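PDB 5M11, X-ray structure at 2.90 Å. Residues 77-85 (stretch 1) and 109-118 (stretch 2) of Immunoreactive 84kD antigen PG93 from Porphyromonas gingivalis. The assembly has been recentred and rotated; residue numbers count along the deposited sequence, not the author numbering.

Stretch 1 (77-85) LVIYYASGN
Stretch 2, residues 109-118: DKTLNRLLIV

Two strands can pack through side chains alone, with one polar anchor at the end. Strands 77-81 and 114-118 run nearly antiparallel (162°), their axes 9.8 Å apart, too far for backbone pairing, and Val78 CA lies 8.7 Å from Ile117 CA. Alternation in stretch 1 sends Leu77 and Ile79 away, Val78 and Tyr80 toward the partner. Val78 (phi/psi -88/121, chi1 t) is buried, its branched side chain dividing between two neighbours: CG1 sits 4.0 Å from Leu115 CD1 and CG2 3.9 Å from Ile117 CD1 (Ile117 rotamer m, t; Leu115 t, p).

Tyr80 (-105/127; chi1 t, chi2 89°) reaches further. Its CB lies 4.2 Å from Leu115 CD2, while Leu112 (t, p) places CD1 over one ring face, 4.0 Å from the centroid and 4° off the normal. At the ring edge, Tyr80 OH donates a 2.6 Å hydrogen bond to Lys110 O, so the buried hydroxyl is satisfied.

A type I turn then runs from Tyr81 to Gly84, closed by Gly84 N to Tyr81 O at 3.0 Å. Lys110 (m, m, t, t) lays its aliphatic chain against it: CB is 3.5 Å from Ala82 O, and CD 3.8 Å from Gly84 CA. Glycine suits 87/-8; a CB there would clash with Lys110 CD.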

# COMPACT_ATOMS: atom_id res chain seq x y z
N LEU A 77 -23.47 5.97 6.88
CA LEU A 77 -22.13 6.41 7.28
C LEU A 77 -21.45 7.17 6.13
O LEU A 77 -21.31 6.65 5.01
CB LEU A 77 -21.28 5.19 7.73
CG LEU A 77 -19.83 5.48 8.13
CD1 LEU A 77 -19.72 5.82 9.60
CD2 LEU A 77 -18.93 4.32 7.82
N VAL A 78 -21.01 8.40 6.42
CA VAL A 78 -20.27 9.25 5.49
C VAL A 78 -18.77 8.93 5.62
O VAL A 78 -18.23 9.03 6.72
CB VAL A 78 -20.56 10.74 5.77
CG1 VAL A 78 -19.55 11.65 5.07
CG2 VAL A 78 -21.99 11.09 5.38
N ILE A 79 -18.12 8.51 4.51
CA ILE A 79 -16.69 8.19 4.44
C ILE A 79 -15.99 9.27 3.64
O ILE A 79 -16.23 9.40 2.44
CB ILE A 79 -16.38 6.79 3.83
CG1 ILE A 79 -17.18 5.66 4.49
CG2 ILE A 79 -14.89 6.51 3.89
CD1 ILE A 79 -17.42 4.47 3.60
N TYR A 80 -15.12 10.05 4.30
CA TYR A 80 -14.35 11.08 3.62
C TYR A 80 -12.90 10.58 3.46
O TYR A 80 -12.25 10.16 4.42
CB TYR A 80 -14.43 12.45 4.33
CG TYR A 80 -13.64 13.54 3.64
CD1 TYR A 80 -14.22 14.32 2.65
CD2 TYR A 80 -12.30 13.75 3.95
CE1 TYR A 80 -13.48 15.30 1.98
CE2 TYR A 80 -11.55 14.72 3.28
CZ TYR A 80 -12.14 15.49 2.29
OH TYR A 80 -11.41 16.43 1.61
N TYR A 81 -12.43 10.65 2.22
CA TYR A 81 -11.12 10.18 1.79
C TYR A 81 -10.08 11.30 1.74
O TYR A 81 -10.42 12.45 1.52
CB TYR A 81 -11.24 9.55 0.39
CG TYR A 81 -12.07 8.29 0.39
CD1 TYR A 81 -11.51 7.06 0.71
CD2 TYR A 81 -13.43 8.33 0.11
CE1 TYR A 81 -12.27 5.89 0.72
CE2 TYR A 81 -14.21 7.17 0.11
CZ TYR A 81 -13.62 5.95 0.41
OH TYR A 81 -14.37 4.80 0.39
N ALA A 82 -8.79 10.94 1.91
CA ALA A 82 -7.63 11.84 1.83
C ALA A 82 -7.58 12.57 0.48
O ALA A 82 -7.12 13.70 0.40
CB ALA A 82 -6.35 11.05 2.04
N SER A 83 -8.09 11.94 -0.57
CA SER A 83 -8.12 12.48 -1.91
C SER A 83 -9.26 13.50 -2.13
O SER A 83 -9.47 13.95 -3.26
CB SER A 83 -8.26 11.34 -2.91
OG SER A 83 -9.56 10.77 -2.86
N GLY A 84 -10.03 13.80 -1.08
CA GLY A 84 -11.19 14.67 -1.20
C GLY A 84 -12.47 13.95 -1.59
O GLY A 84 -13.56 14.54 -1.57
N ASN A 85 -12.36 12.66 -1.94
CA ASN A 85 -13.53 11.85 -2.30
C ASN A 85 -14.44 11.56 -1.10
O ASN A 85 -13.98 11.53 0.05
CB ASN A 85 -13.07 10.54 -2.91
CG ASN A 85 -13.92 10.04 -4.04
OD1 ASN A 85 -15.09 10.39 -4.20
ND2 ASN A 85 -13.33 9.18 -4.83
N ASP A 109 -6.28 22.02 -1.36
CA ASP A 109 -6.08 21.43 -0.03
C ASP A 109 -7.35 20.61 0.37
O ASP A 109 -8.45 21.16 0.43
CB ASP A 109 -5.73 22.50 1.02
CG ASP A 109 -5.32 21.99 2.40
OD1 ASP A 109 -5.23 20.76 2.58
OD2 ASP A 109 -5.06 22.83 3.30
N LYS A 110 -7.19 19.30 0.59
CA LYS A 110 -8.30 18.40 0.91
C LYS A 110 -8.39 18.12 2.40
O LYS A 110 -9.35 17.48 2.85
CB LYS A 110 -8.16 17.06 0.14
CG LYS A 110 -7.84 17.18 -1.36
CD LYS A 110 -9.01 17.60 -2.21
CE LYS A 110 -8.56 17.79 -3.63
NZ LYS A 110 -9.68 18.19 -4.51
N THR A 111 -7.43 18.63 3.18
CA THR A 111 -7.41 18.42 4.62
C THR A 111 -8.78 18.65 5.22
O THR A 111 -9.41 19.65 4.90
CB THR A 111 -6.37 19.35 5.25
OG1 THR A 111 -5.10 19.00 4.71
CG2 THR A 111 -6.36 19.31 6.78
N LEU A 112 -9.25 17.72 6.05
CA LEU A 112 -10.53 17.88 6.76
C LEU A 112 -10.24 18.16 8.22
O LEU A 112 -9.37 17.54 8.83
CB LEU A 112 -11.43 16.66 6.59
CG LEU A 112 -12.89 16.85 6.93
CD1 LEU A 112 -13.68 17.29 5.73
CD2 LEU A 112 -13.48 15.55 7.45
N ASN A 113 -10.97 19.11 8.79
CA ASN A 113 -10.83 19.51 10.18
C ASN A 113 -12.06 19.08 10.97
O ASN A 113 -11.93 18.69 12.13
CB ASN A 113 -10.61 21.04 10.27
CG ASN A 113 -9.51 21.60 9.37
OD1 ASN A 113 -8.35 21.13 9.35
ND2 ASN A 113 -9.85 22.62 8.61
N ARG A 114 -13.26 19.12 10.35
CA ARG A 114 -14.50 18.72 11.02
C ARG A 114 -15.50 18.10 10.03
O ARG A 114 -15.70 18.61 8.93
CB ARG A 114 -15.15 19.92 11.76
CG ARG A 114 -16.32 19.57 12.68
CD ARG A 114 -15.91 18.80 13.93
NE ARG A 114 -15.14 19.61 14.89
CZ ARG A 114 -14.32 19.11 15.81
NH1 ARG A 114 -14.16 17.80 15.91
NH2 ARG A 114 -13.68 19.91 16.65
N LEU A 115 -16.10 16.98 10.45
CA LEU A 115 -17.15 16.27 9.73
C LEU A 115 -18.31 16.20 10.68
O LEU A 115 -18.37 15.33 11.54
CB LEU A 115 -16.68 14.88 9.27
CG LEU A 115 -17.62 13.90 8.53
CD1 LEU A 115 -18.56 14.60 7.57
CD2 LEU A 115 -16.80 12.85 7.79
N LEU A 116 -19.17 17.21 10.61
CA LEU A 116 -20.32 17.37 11.47
C LEU A 116 -21.60 16.89 10.80
O LEU A 116 -22.02 17.46 9.80
CB LEU A 116 -20.42 18.87 11.84
CG LEU A 116 -21.53 19.24 12.80
CD1 LEU A 116 -21.20 18.82 14.22
CD2 LEU A 116 -21.79 20.72 12.73
N ILE A 117 -22.25 15.86 11.36
CA ILE A 117 -23.54 15.37 10.81
C ILE A 117 -24.71 15.87 11.69
O ILE A 117 -24.81 15.48 12.87
CB ILE A 117 -23.60 13.84 10.62
CG1 ILE A 117 -22.57 13.39 9.55
CG2 ILE A 117 -25.03 13.39 10.31
CD1 ILE A 117 -22.63 11.97 9.14
N VAL A 118 -25.54 16.76 11.14
CA VAL A 118 -26.73 17.31 11.82
C VAL A 118 -27.93 16.87 11.01
O VAL A 118 -28.10 17.32 9.88
CB VAL A 118 -26.68 18.85 11.98
CG1 VAL A 118 -27.86 19.34 12.79
CG2 VAL A 118 -25.37 19.30 12.61